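Local coordinates for Di-haem cytochrome c peroxidase family protein (Burkholderia thailandensis E264, PDB 6NX0), which is a diheme peroxidase that carries two covalently attached c-type hemes and probably reduces hydrogen peroxide by passing electrons between them, at residues A[107-111]-A[122-128]; A[197-202]-A[252-257]; A[327-333]-A[406-410]. One frame throughout, in Å; residues are numbered along the deposited sequence.

Interaction 1 (A[107-111]-A[122-128]); sequences RVFFD and CASCHDP. With HEC (heme c), chain B.
C122 lays its CB over the middle of the F109 ring, 3.5 Å from the centroid and 12° off the ring normal, a CH-pi contact at the start of the CXXCH heme-attachment motif of a cytochrome c domain. Through SG the same cysteine is joined covalently to heme CAB, as C125 SG is to CAC. H126 closes the motif: its NE2 binds the iron at 2.2 Å, with a water as the other axial ligand. In F109, CG anti to the backbone N (chi1 -165°) brings the ring against the heme-binding segment, with CZ 3.7 Å from H126 CB at the ring edge. Next to it, F110 CE1 touches A123 CB obliquely, and P128 CG lies at the edge of the F110 ring. The backbones are tied more lightly, by a weak bond from A123 N to F109 O. Further out, F132 O accepts from H126 ND1, which helps to set the imidazole's rotation and would probably strengthen its donation to iron, while Y259 packs edge-to-face with F109. One water knits the helix end to the motif, donating to V108 O and D111 O and accepting from C122 N at 3.0 Å.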
loop_
_atom_site.group_PDB
_atom_site.type_symbol
_atom_site.label_atom_id
_atom_site.label_comp_id
_atom_site.label_asym_id
_atom_site.label_seq_id
_atom_site.Cartn_x
_atom_site.Cartn_y
_atom_site.Cartn_z
ATOM N N ARG A 107 16.691 -4.267 -13.304
ATOM C CA ARG A 107 18.096 -4.182 -12.926
ATOM C C ARG A 107 18.296 -3.230 -11.754
ATOM O O ARG A 107 19.001 -3.555 -10.795
ATOM C CB ARG A 107 18.923 -3.747 -14.148
ATOM C CG ARG A 107 20.366 -3.653 -13.890
ATOM C CD ARG A 107 21.130 -3.287 -15.146
ATOM N NE ARG A 107 22.527 -3.165 -14.778
ATOM C CZ ARG A 107 23.553 -3.238 -15.621
ATOM N NH1 ARG A 107 23.343 -3.401 -16.920
ATOM N NH2 ARG A 107 24.781 -3.138 -15.139
ATOM N N VAL A 108 17.683 -2.046 -11.818
ATOM C CA VAL A 108 17.736 -1.085 -10.715
ATOM C C VAL A 108 17.145 -1.699 -9.455
ATOM O O VAL A 108 17.701 -1.577 -8.355
ATOM C CB VAL A 108 16.986 0.207 -11.109
ATOM C CG1 VAL A 108 16.865 1.146 -9.939
ATOM C CG2 VAL A 108 17.688 0.894 -12.299
ATOM N N PHE A 109 15.994 -2.358 -9.599
ATOM C CA PHE A 109 15.276 -2.889 -8.441
ATOM C C PHE A 109 16.107 -3.861 -7.625
ATOM O O PHE A 109 15.971 -3.921 -6.396
ATOM C CB PHE A 109 14.007 -3.578 -8.920
ATOM C CG PHE A 109 12.997 -3.853 -7.833
ATOM C CD1 PHE A 109 13.028 -5.033 -7.117
ATOM C CD2 PHE A 109 12.032 -2.922 -7.537
ATOM C CE1 PHE A 109 12.080 -5.284 -6.138
ATOM C CE2 PHE A 109 11.075 -3.163 -6.558
ATOM C CZ PHE A 109 11.104 -4.336 -5.861
ATOM N N PHE A 110 16.977 -4.627 -8.275
ATOM C CA PHE A 110 17.749 -5.653 -7.596
ATOM C C PHE A 110 19.203 -5.261 -7.349
ATOM O O PHE A 110 19.979 -6.099 -6.870
ATOM C CB PHE A 110 17.660 -6.965 -8.402
ATOM C CG PHE A 110 16.329 -7.630 -8.268
ATOM C CD1 PHE A 110 16.060 -8.429 -7.174
ATOM C CD2 PHE A 110 15.325 -7.402 -9.189
ATOM C CE1 PHE A 110 14.804 -9.030 -7.019
ATOM C CE2 PHE A 110 14.078 -7.980 -9.043
ATOM C CZ PHE A 110 13.813 -8.797 -7.955
ATOM N N ASP A 111 19.572 -3.991 -7.582
ATOM C CA ASP A 111 20.961 -3.560 -7.458
ATOM C C ASP A 111 21.294 -3.210 -6.010
ATOM O O ASP A 111 20.804 -2.196 -5.503
ATOM C CB ASP A 111 21.218 -2.374 -8.369
ATOM C CG ASP A 111 22.684 -2.023 -8.476
ATOM O OD1 ASP A 111 23.464 -2.356 -7.553
ATOM O OD2 ASP A 111 23.062 -1.407 -9.490
ATOM N N CYS A 122 16.062 -2.429 -3.587
ATOM C CA CYS A 122 14.611 -2.373 -3.426
ATOM C C CYS A 122 14.053 -3.699 -2.933
ATOM O O CYS A 122 13.121 -3.736 -2.114
ATOM C CB CYS A 122 13.929 -2.026 -4.749
ATOM S SG CYS A 122 14.515 -0.552 -5.600
ATOM N N ALA A 123 14.586 -4.804 -3.448
ATOM C CA ALA A 123 14.098 -6.123 -3.082
ATOM C C ALA A 123 14.302 -6.455 -1.608
ATOM O O ALA A 123 13.634 -7.372 -1.105
ATOM C CB ALA A 123 14.792 -7.168 -3.949
ATOM N N SER A 124 15.203 -5.742 -0.909
ATOM C CA SER A 124 15.422 -5.930 0.521
ATOM C C SER A 124 14.198 -5.604 1.362
ATOM O O SER A 124 14.124 -6.038 2.522
ATOM C CB SER A 124 16.588 -5.060 1.000
ATOM O OG SER A 124 17.776 -5.382 0.299
ATOM N N CYS A 125 13.243 -4.854 0.818
ATOM C CA CYS A 125 11.976 -4.575 1.482
ATOM C C CYS A 125 10.763 -4.974 0.661
ATOM O O CYS A 125 9.634 -4.743 1.103
ATOM C CB CYS A 125 11.885 -3.089 1.823
ATOM S SG CYS A 125 13.194 -2.609 2.959
ATOM N N HIS A 126 10.967 -5.537 -0.512
ATOM C CA HIS A 126 9.921 -5.907 -1.464
ATOM C C HIS A 126 10.412 -7.216 -2.095
ATOM O O HIS A 126 10.949 -7.219 -3.196
ATOM C CB HIS A 126 9.707 -4.814 -2.513
ATOM C CG HIS A 126 9.269 -3.496 -1.949
ATOM N ND1 HIS A 126 7.998 -3.289 -1.460
ATOM C CD2 HIS A 126 9.923 -2.321 -1.808
ATOM C CE1 HIS A 126 7.885 -2.037 -1.050
ATOM N NE2 HIS A 126 9.040 -1.430 -1.252
ATOM N N ASP A 127 10.226 -8.316 -1.372
ATOM C CA ASP A 127 10.819 -9.599 -1.709
ATOM C C ASP A 127 10.065 -10.226 -2.871
ATOM O O ASP A 127 8.863 -10.488 -2.743
ATOM C CB ASP A 127 10.753 -10.491 -0.463
ATOM C CG ASP A 127 11.372 -11.854 -0.656
ATOM O OD1 ASP A 127 11.802 -12.203 -1.780
ATOM O OD2 ASP A 127 11.434 -12.576 0.358
ATOM N N PRO A 128 10.711 -10.497 -4.011
ATOM C CA PRO A 128 9.970 -11.172 -5.087
ATOM C C PRO A 128 9.351 -12.487 -4.647
ATOM O O PRO A 128 8.343 -12.918 -5.236
ATOM C CB PRO A 128 11.036 -11.379 -6.173
ATOM C CG PRO A 128 12.333 -11.348 -5.449
ATOM C CD PRO A 128 12.141 -10.347 -4.353
HETATM FE FE HEC B . 9.510 0.686 -1.120
HETATM C CHA HEC B . 6.326 1.919 -0.528
HETATM C CHB HEC B . 9.017 1.057 -4.459
HETATM C CHC HEC B . 12.893 0.416 -1.671
HETATM C CHD HEC B . 10.088 0.464 2.268
HETATM N NA HEC B . 7.937 1.272 -2.264
HETATM C C1A HEC B . 6.726 1.773 -1.831
HETATM C C2A HEC B . 5.916 2.064 -2.981
HETATM C C3A HEC B . 6.626 1.719 -4.065
HETATM C C4A HEC B . 7.940 1.308 -3.642
HETATM C CMA HEC B . 6.232 1.929 -5.522
HETATM C CAA HEC B . 4.498 2.664 -2.937
HETATM C CBA HEC B . 3.458 1.561 -3.008
HETATM C CGA HEC B . 2.048 2.054 -2.811
HETATM O O1A HEC B . 1.131 1.210 -3.033
HETATM O O2A HEC B . 1.857 3.205 -2.309
HETATM N NB HEC B . 10.741 0.750 -2.732
HETATM C C1B HEC B . 10.319 0.939 -4.041
HETATM C C2B HEC B . 11.482 0.929 -4.887
HETATM C C3B HEC B . 12.571 0.857 -4.115
HETATM C C4B HEC B . 12.117 0.704 -2.753
HETATM C CMB HEC B . 11.429 1.067 -6.411
HETATM C CAB HEC B . 14.054 0.789 -4.535
HETATM C CBB HEC B . 14.476 2.141 -5.160
HETATM N NC HEC B . 11.153 0.460 0.062
HETATM C C1C HEC B . 12.460 0.319 -0.385
HETATM C C2C HEC B . 13.242 -0.138 0.742
HETATM C C3C HEC B . 12.482 -0.168 1.840
HETATM C C4C HEC B . 11.153 0.243 1.434
HETATM C CMC HEC B . 14.695 -0.626 0.632
HETATM C CAC HEC B . 12.787 -0.897 3.161
HETATM C CBC HEC B . 13.906 -0.202 3.948
HETATM N ND HEC B . 8.397 1.061 0.536
HETATM C C1D HEC B . 8.843 0.869 1.858
HETATM C C2D HEC B . 7.810 1.329 2.750
HETATM C C3D HEC B . 6.697 1.833 1.903
HETATM C C4D HEC B . 7.116 1.633 0.542
HETATM C CMD HEC B . 7.912 1.405 4.261
HETATM C CAD HEC B . 5.380 2.473 2.381
HETATM C CBD HEC B . 5.730 3.854 2.884
HETATM C CGD HEC B . 4.523 4.764 3.033
HETATM O O1D HEC B . 3.392 4.305 2.762
HETATM O O2D HEC B . 4.751 5.913 3.506
HETATM O O HOH W 1 18.084 -1.256 -5.542
HETATM O O HOH W 2 9.873 2.826 -0.835
#

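Interaction 2 (A[197-202]-A[252-257]); sequences TLAEQL and LGEAMQ. With HEC (heme c), chain B.
T197 starts the contact by bringing its CB to 3.8 Å from Q257 OE1; it is also the N-cap of the short helix 198-201, its OG1 accepting from E200 N at 3.2 Å. At L198, CB rests against Q257 CG, and the far end of the leucine, CD2, reaches the heme methyl CMA. A199 N makes the direct link, a weak bond of 3.3 Å to Q257 OE1, an oxygen that also accepts from a water to which L198 N donates. Q257 gets there with its CG anti to the backbone N (chi1 -162°) and the chain extended beyond. Beside it the backbones nearly touch, A199 CA lying 3.7 Å from G253 CA, an approach that the missing side chain of the glycine permits. Q201 turns to the heme instead: its amide sits over the porphyrin near C4A, and NE2 gives a weak bond of 2.8 Å to the water on the iron, so this helix lines the distal side of the heme. L202 ends the segment with CD2 packed on M256 CB at 3.8 Å and against L252 O. Helix 198-201 packs on helix 245-260, from which L252 and M256 reach V108 of helix 99-109 and L252 meets helices 217-225 and 228-237.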
loop_
_atom_site.group_PDB
_atom_site.type_symbol
_atom_site.label_atom_id
_atom_site.label_comp_id
_atom_site.label_asym_id
_atom_site.label_seq_id
_atom_site.Cartn_x
_atom_site.Cartn_y
_atom_site.Cartn_z
ATOM N N THR A 197 3.410 9.728 -8.832
ATOM C CA THR A 197 3.756 8.709 -9.817
ATOM C C THR A 197 4.832 7.795 -9.249
ATOM O O THR A 197 5.507 8.120 -8.278
ATOM C CB THR A 197 4.301 9.323 -11.109
ATOM O OG1 THR A 197 5.550 9.953 -10.828
ATOM C CG2 THR A 197 3.319 10.336 -11.706
ATOM N N LEU A 198 4.952 6.618 -9.870
ATOM C CA LEU A 198 6.030 5.688 -9.530
ATOM C C LEU A 198 7.410 6.306 -9.731
ATOM O O LEU A 198 8.337 6.040 -8.963
ATOM C CB LEU A 198 5.878 4.412 -10.362
ATOM C CG LEU A 198 4.658 3.574 -9.989
ATOM C CD1 LEU A 198 4.349 2.526 -11.066
ATOM C CD2 LEU A 198 4.897 2.889 -8.642
ATOM N N ALA A 199 7.575 7.134 -10.756
ATOM C CA ALA A 199 8.871 7.773 -10.964
ATOM C C ALA A 199 9.248 8.660 -9.784
ATOM O O ALA A 199 10.397 8.643 -9.322
ATOM C CB ALA A 199 8.854 8.576 -12.263
ATOM N N GLU A 200 8.291 9.439 -9.273
ATOM C CA GLU A 200 8.535 10.301 -8.122
ATOM C C GLU A 200 8.723 9.507 -6.833
ATOM O O GLU A 200 9.470 9.935 -5.941
ATOM C CB GLU A 200 7.368 11.283 -7.961
ATOM C CG GLU A 200 7.475 12.194 -6.752
ATOM C CD GLU A 200 6.244 13.086 -6.528
ATOM O OE1 GLU A 200 5.290 13.040 -7.344
ATOM O OE2 GLU A 200 6.247 13.845 -5.534
ATOM N N GLN A 201 8.042 8.370 -6.714
ATOM C CA GLN A 201 8.068 7.594 -5.476
ATOM C C GLN A 201 9.487 7.228 -5.061
ATOM O O GLN A 201 9.801 7.226 -3.867
ATOM C CB GLN A 201 7.220 6.332 -5.656
ATOM C CG GLN A 201 7.101 5.438 -4.414
ATOM C CD GLN A 201 8.321 4.589 -4.182
ATOM O OE1 GLN A 201 9.037 4.233 -5.121
ATOM N NE2 GLN A 201 8.579 4.263 -2.920
ATOM N N LEU A 202 10.340 6.845 -6.010
ATOM C CA LEU A 202 11.569 6.211 -5.535
ATOM C C LEU A 202 12.539 7.207 -4.917
ATOM O O LEU A 202 13.493 6.780 -4.260
ATOM C CB LEU A 202 12.241 5.373 -6.630
ATOM C CG LEU A 202 12.486 5.904 -8.022
ATOM C CD1 LEU A 202 13.252 7.182 -8.006
ATOM C CD2 LEU A 202 13.266 4.821 -8.792
ATOM N N LEU A 252 16.082 7.022 -13.448
ATOM C CA LEU A 252 15.845 5.875 -12.567
ATOM C C LEU A 252 14.354 5.647 -12.398
ATOM O O LEU A 252 13.867 4.514 -12.479
ATOM C CB LEU A 252 16.497 6.103 -11.201
ATOM C CG LEU A 252 18.026 6.015 -11.103
ATOM C CD1 LEU A 252 18.535 6.418 -9.711
ATOM C CD2 LEU A 252 18.477 4.626 -11.467
ATOM N N GLY A 253 13.611 6.737 -12.195
ATOM C CA GLY A 253 12.167 6.643 -12.082
ATOM C C GLY A 253 11.465 6.175 -13.344
ATOM O O GLY A 253 10.519 5.389 -13.268
ATOM N N GLU A 254 11.887 6.664 -14.519
ATOM C CA GLU A 254 11.284 6.192 -15.764
ATOM C C GLU A 254 11.469 4.693 -15.924
ATOM O O GLU A 254 10.543 3.985 -16.328
ATOM C CB GLU A 254 11.908 6.896 -16.975
ATOM C CG GLU A 254 11.547 8.325 -17.176
ATOM C CD GLU A 254 12.098 8.827 -18.524
ATOM O OE1 GLU A 254 12.817 9.844 -18.534
ATOM O OE2 GLU A 254 11.834 8.165 -19.557
ATOM N N ALA A 255 12.678 4.201 -15.645
ATOM C CA ALA A 255 12.952 2.777 -15.777
ATOM C C ALA A 255 12.125 1.988 -14.784
ATOM O O ALA A 255 11.535 0.956 -15.122
ATOM C CB ALA A 255 14.451 2.513 -15.566
ATOM N N MET A 256 12.051 2.481 -13.557
ATOM C CA MET A 256 11.303 1.758 -12.530
ATOM C C MET A 256 9.817 1.709 -12.853
ATOM O O MET A 256 9.162 0.688 -12.639
ATOM C CB MET A 256 11.526 2.430 -11.181
ATOM C CG MET A 256 10.987 1.626 -9.996
ATOM S SD MET A 256 11.611 -0.069 -9.906
ATOM C CE MET A 256 13.310 0.308 -9.536
ATOM N N GLN A 257 9.257 2.826 -13.326
ATOM C CA GLN A 257 7.863 2.849 -13.743
ATOM C C GLN A 257 7.584 1.767 -14.779
ATOM O O GLN A 257 6.589 1.043 -14.684
ATOM C CB GLN A 257 7.541 4.246 -14.277
ATOM C CG GLN A 257 6.080 4.592 -14.364
ATOM C CD GLN A 257 5.912 6.103 -14.520
ATOM O OE1 GLN A 257 5.783 6.857 -13.530
ATOM N NE2 GLN A 257 5.978 6.560 -15.765
HETATM FE FE HEC B . 9.510 0.686 -1.120
HETATM C CHA HEC B . 6.326 1.919 -0.528
HETATM C CHB HEC B . 9.017 1.057 -4.459
HETATM C CHC HEC B . 12.893 0.416 -1.671
HETATM C CHD HEC B . 10.088 0.464 2.268
HETATM N NA HEC B . 7.937 1.272 -2.264
HETATM C C1A HEC B . 6.726 1.773 -1.831
HETATM C C2A HEC B . 5.916 2.064 -2.981
HETATM C C3A HEC B . 6.626 1.719 -4.065
HETATM C C4A HEC B . 7.940 1.308 -3.642
HETATM C CMA HEC B . 6.232 1.929 -5.522
HETATM C CAA HEC B . 4.498 2.664 -2.937
HETATM C CBA HEC B . 3.458 1.561 -3.008
HETATM C CGA HEC B . 2.048 2.054 -2.811
HETATM O O1A HEC B . 1.131 1.210 -3.033
HETATM O O2A HEC B . 1.857 3.205 -2.309
HETATM N NB HEC B . 10.741 0.750 -2.732
HETATM C C1B HEC B . 10.319 0.939 -4.041
HETATM C C2B HEC B . 11.482 0.929 -4.887
HETATM C C3B HEC B . 12.571 0.857 -4.115
HETATM C C4B HEC B . 12.117 0.704 -2.753
HETATM C CMB HEC B . 11.429 1.067 -6.411
HETATM C CAB HEC B . 14.054 0.789 -4.535
HETATM C CBB HEC B . 14.476 2.141 -5.160
HETATM N NC HEC B . 11.153 0.460 0.062
HETATM C C1C HEC B . 12.460 0.319 -0.385
HETATM C C2C HEC B . 13.242 -0.138 0.742
HETATM C C3C HEC B . 12.482 -0.168 1.840
HETATM C C4C HEC B . 11.153 0.243 1.434
HETATM C CMC HEC B . 14.695 -0.626 0.632
HETATM C CAC HEC B . 12.787 -0.897 3.161
HETATM C CBC HEC B . 13.906 -0.202 3.948
HETATM N ND HEC B . 8.397 1.061 0.536
HETATM C C1D HEC B . 8.843 0.869 1.858
HETATM C C2D HEC B . 7.810 1.329 2.750
HETATM C C3D HEC B . 6.697 1.833 1.903
HETATM C C4D HEC B . 7.116 1.633 0.542
HETATM C CMD HEC B . 7.912 1.405 4.261
HETATM C CAD HEC B . 5.380 2.473 2.381
HETATM C CBD HEC B . 5.730 3.854 2.884
HETATM C CGD HEC B . 4.523 4.764 3.033
HETATM O O1D HEC B . 3.392 4.305 2.762
HETATM O O2D HEC B . 4.751 5.913 3.506
HETATM O O HOH W 3 3.044 6.099 -11.959
HETATM O O HOH W 2 9.873 2.826 -0.835
#

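Interaction 3 (A[327-333]-A[406-410]); sequences IAVPRNR and RWYHG. With HEC (heme c), chain C.
Y408 and P330 form the close-packed, buried half of this contact in the C-terminal cytochrome c domain. The tyrosine hydroxyl OH donates to A328 O at 2.7 Å, with a C=O...O angle of 149° and a tilt of 26° from the carbonyl plane, a bond to the backbone of the residue after I327. P330 CA lies at the edge of the same ring, 3.8 Å from Y408 CE1, and P330 CG lies 3.2 Å from W407 O. On the solvent side there is a stack: the R333 guanidinium lies flat on the H409 imidazole, planes at 23°, though how closely the two approach is doubtful. A bend at chi3 folds the arginine over the ring, with CD above its centre. R331 O meets the ring at its edge, by CE1. D415 accepts from both H409 ND1 and R331 N, and its charge would probably polarise the imidazole. At the inner end of the loop, I327 CD1 packs at 3.8 Å from CBD of the second heme, and I327 also touches Y397, an axial ligand of its iron. Helix 390-399 backs the contact, F396 packing on P330 and Y408, while W407 NE1 on helix 404-407 bonds to T399.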
loop_
_atom_site.group_PDB
_atom_site.type_symbol
_atom_site.label_atom_id
_atom_site.label_comp_id
_atom_site.label_asym_id
_atom_site.label_seq_id
_atom_site.Cartn_x
_atom_site.Cartn_y
_atom_site.Cartn_z
ATOM N N ILE A 327 -9.441 4.617 10.004
ATOM C CA ILE A 327 -9.955 3.533 10.851
ATOM C C ILE A 327 -9.224 3.429 12.188
ATOM O O ILE A 327 -9.653 2.642 13.053
ATOM C CB ILE A 327 -9.958 2.171 10.117
ATOM C CG1 ILE A 327 -8.544 1.624 9.864
ATOM C CG2 ILE A 327 -10.723 2.273 8.792
ATOM C CD1 ILE A 327 -8.527 0.159 9.390
ATOM N N ALA A 328 -8.147 4.209 12.393
ATOM C CA ALA A 328 -7.516 4.371 13.706
ATOM C C ALA A 328 -7.032 3.040 14.298
ATOM O O ALA A 328 -7.358 2.675 15.428
ATOM C CB ALA A 328 -8.475 5.070 14.674
ATOM N N VAL A 329 -6.203 2.328 13.549
ATOM C CA VAL A 329 -5.620 1.113 14.126
ATOM C C VAL A 329 -4.759 1.454 15.344
ATOM O O VAL A 329 -4.294 2.600 15.505
ATOM C CB VAL A 329 -4.819 0.295 13.096
ATOM C CG1 VAL A 329 -5.673 -0.064 11.907
ATOM C CG2 VAL A 329 -3.552 1.021 12.695
ATOM N N PRO A 330 -4.538 0.495 16.241
ATOM C CA PRO A 330 -3.811 0.788 17.481
ATOM C C PRO A 330 -2.382 1.245 17.236
ATOM O O PRO A 330 -1.740 0.873 16.252
ATOM C CB PRO A 330 -3.832 -0.545 18.233
ATOM C CG PRO A 330 -5.030 -1.271 17.661
ATOM C CD PRO A 330 -5.053 -0.879 16.218
ATOM N N ARG A 331 -1.890 2.051 18.177
ATOM C CA ARG A 331 -0.507 2.501 18.137
ATOM C C ARG A 331 0.453 1.322 18.231
ATOM O O ARG A 331 0.288 0.414 19.057
ATOM C CB ARG A 331 -0.260 3.466 19.293
ATOM C CG ARG A 331 1.103 4.185 19.265
ATOM C CD ARG A 331 1.080 5.218 20.369
ATOM N NE ARG A 331 2.258 6.071 20.522
ATOM C CZ ARG A 331 2.436 7.229 19.899
ATOM N NH1 ARG A 331 1.555 7.651 18.987
ATOM N NH2 ARG A 331 3.504 7.978 20.175
ATOM N N ASN A 332 1.481 1.349 17.388
ATOM C CA ASN A 332 2.575 0.389 17.483
ATOM C C ASN A 332 3.611 1.000 18.413
ATOM O O ASN A 332 4.382 1.874 18.007
ATOM C CB ASN A 332 3.171 0.083 16.114
ATOM C CG ASN A 332 4.295 -0.927 16.198
ATOM O OD1 ASN A 332 4.823 -1.176 17.277
ATOM N ND2 ASN A 332 4.661 -1.514 15.080
ATOM N N ARG A 333 3.605 0.557 19.670
ATOM C CA ARG A 333 4.439 1.184 20.676
ATOM C C ARG A 333 5.912 0.834 20.508
ATOM O O ARG A 333 6.758 1.436 21.194
ATOM C CB ARG A 333 3.929 0.799 22.066
ATOM C CG ARG A 333 2.506 1.312 22.333
ATOM C CD ARG A 333 1.890 0.668 23.570
ATOM N NE ARG A 333 1.865 -0.782 23.404
ATOM C CZ ARG A 333 1.577 -1.662 24.358
ATOM N NH1 ARG A 333 1.265 -1.255 25.580
ATOM N NH2 ARG A 333 1.599 -2.959 24.075
ATOM N N ARG A 406 -9.688 -3.600 24.468
ATOM C CA ARG A 406 -8.980 -4.768 23.952
ATOM C C ARG A 406 -7.929 -4.365 22.925
ATOM O O ARG A 406 -6.868 -4.991 22.838
ATOM C CB ARG A 406 -9.982 -5.748 23.326
ATOM C CG ARG A 406 -9.409 -6.913 22.494
ATOM C CD ARG A 406 -10.543 -7.748 21.874
ATOM N NE ARG A 406 -10.091 -8.743 20.893
ATOM C CZ ARG A 406 -10.903 -9.560 20.210
ATOM N NH1 ARG A 406 -12.221 -9.513 20.390
ATOM N NH2 ARG A 406 -10.401 -10.433 19.340
ATOM N N TRP A 407 -8.211 -3.323 22.154
ATOM C CA TRP A 407 -7.376 -2.951 21.022
ATOM C C TRP A 407 -6.424 -1.823 21.346
ATOM O O TRP A 407 -5.306 -1.803 20.814
ATOM C CB TRP A 407 -8.263 -2.556 19.829
ATOM C CG TRP A 407 -9.096 -3.717 19.404
ATOM C CD1 TRP A 407 -10.412 -3.934 19.691
ATOM C CD2 TRP A 407 -8.651 -4.871 18.689
ATOM N NE1 TRP A 407 -10.813 -5.140 19.189
ATOM C CE2 TRP A 407 -9.754 -5.737 18.562
ATOM C CE3 TRP A 407 -7.430 -5.254 18.127
ATOM C CZ2 TRP A 407 -9.675 -6.954 17.898
ATOM C CZ3 TRP A 407 -7.355 -6.453 17.458
ATOM C CH2 TRP A 407 -8.475 -7.294 17.340
ATOM N N TYR A 408 -6.828 -0.891 22.206
ATOM C CA TYR A 408 -6.061 0.325 22.442
ATOM C C TYR A 408 -5.338 0.277 23.779
ATOM O O TYR A 408 -5.251 1.279 24.497
ATOM C CB TYR A 408 -6.967 1.543 22.330
ATOM C CG TYR A 408 -7.587 1.677 20.948
ATOM C CD1 TYR A 408 -6.786 1.765 19.798
ATOM C CD2 TYR A 408 -8.965 1.709 20.783
ATOM C CE1 TYR A 408 -7.341 1.868 18.528
ATOM C CE2 TYR A 408 -9.528 1.817 19.528
ATOM C CZ TYR A 408 -8.716 1.911 18.396
ATOM O OH TYR A 408 -9.276 2.019 17.167
ATOM N N HIS A 409 -4.793 -0.899 24.090
ATOM C CA HIS A 409 -3.912 -1.085 25.241
ATOM C C HIS A 409 -4.583 -0.546 26.502
ATOM O O HIS A 409 -3.990 0.176 27.304
ATOM C CB HIS A 409 -2.549 -0.429 24.968
ATOM C CG HIS A 409 -1.944 -0.837 23.654
ATOM N ND1 HIS A 409 -1.927 -0.010 22.547
ATOM C CD2 HIS A 409 -1.357 -1.995 23.262
ATOM C CE1 HIS A 409 -1.349 -0.635 21.536
ATOM N NE2 HIS A 409 -0.996 -1.844 21.942
ATOM N N GLY A 410 -5.867 -0.888 26.652
ATOM C CA GLY A 410 -6.640 -0.548 27.833
ATOM C C GLY A 410 -7.418 0.758 27.795
ATOM O O GLY A 410 -8.232 0.997 28.700
HETATM FE FE HEC C . -9.819 -2.533 5.654
HETATM C CHA HEC C . -6.442 -2.046 5.975
HETATM C CHB HEC C . -9.359 -5.930 5.864
HETATM C CHC HEC C . -13.200 -3.000 5.999
HETATM C CHD HEC C . -10.321 0.791 5.067
HETATM N NA HEC C . -8.205 -3.752 5.820
HETATM C C1A HEC C . -6.891 -3.330 5.890
HETATM C C2A HEC C . -6.083 -4.500 6.111
HETATM C C3A HEC C . -6.874 -5.571 5.976
HETATM C C4A HEC C . -8.232 -5.124 5.797
HETATM C CMA HEC C . -6.500 -7.033 6.206
HETATM C CAA HEC C . -4.540 -4.506 6.208
HETATM C CBA HEC C . -3.902 -4.647 4.837
HETATM C CGA HEC C . -2.397 -4.539 4.810
HETATM O O1A HEC C . -1.873 -4.483 3.656
HETATM O O2A HEC C . -1.753 -4.223 5.850
HETATM N NB HEC C . -11.045 -4.123 5.856
HETATM C C1B HEC C . -10.644 -5.462 5.864
HETATM C C2B HEC C . -11.828 -6.289 6.009
HETATM C C3B HEC C . -12.893 -5.497 6.118
HETATM C C4B HEC C . -12.420 -4.127 5.975
HETATM C CMB HEC C . -11.804 -7.839 5.978
HETATM C CAB HEC C . -14.366 -5.877 6.414
HETATM C CBB HEC C . -14.474 -6.612 7.769
HETATM N NC HEC C . -11.449 -1.356 5.478
HETATM C C1C HEC C . -12.753 -1.736 5.730
HETATM C C2C HEC C . -13.578 -0.568 5.590
HETATM C C3C HEC C . -12.800 0.463 5.235
HETATM C C4C HEC C . -11.434 -0.001 5.194
HETATM C CMC HEC C . -15.114 -0.639 5.737
HETATM C CAC HEC C . -13.258 1.842 4.733
HETATM C CBC HEC C . -14.016 2.546 5.878
HETATM N ND HEC C . -8.590 -0.945 5.490
HETATM C C1D HEC C . -9.031 0.363 5.259
HETATM C C2D HEC C . -7.918 1.246 5.448
HETATM C C3D HEC C . -6.756 0.407 5.815
HETATM C C4D HEC C . -7.227 -0.951 5.772
HETATM C CMD HEC C . -7.900 2.765 5.316
HETATM C CAD HEC C . -5.342 0.893 6.157
HETATM C CBD HEC C . -5.318 1.260 7.628
HETATM C CGD HEC C . -3.904 1.384 8.137
HETATM O O1D HEC C . -2.963 0.983 7.409
HETATM O O2D HEC C . -3.747 1.723 9.346
#

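How the interactions relate
From the N terminus, interaction 1 comes first and closes a short irregular loop of ten residues between the end of helix 99-109 and the heme-binding segment. Interaction 2 follows, closing a longer, mostly helical excursion of 49 residues between helices 198-201 and 245-260. Interaction 3 closes 72 residues far along the chain; the three are in series, none nested or crossed. Interactions 1 and 2 touch directly, M256 setting its SD beside the F109 ring, and they meet at the first heme, H126 binding its iron on one side and Q201 reaching the iron-bound water on the other. Interaction 3 stands apart, about 32 Å from interaction 1 between centres, beside the second heme.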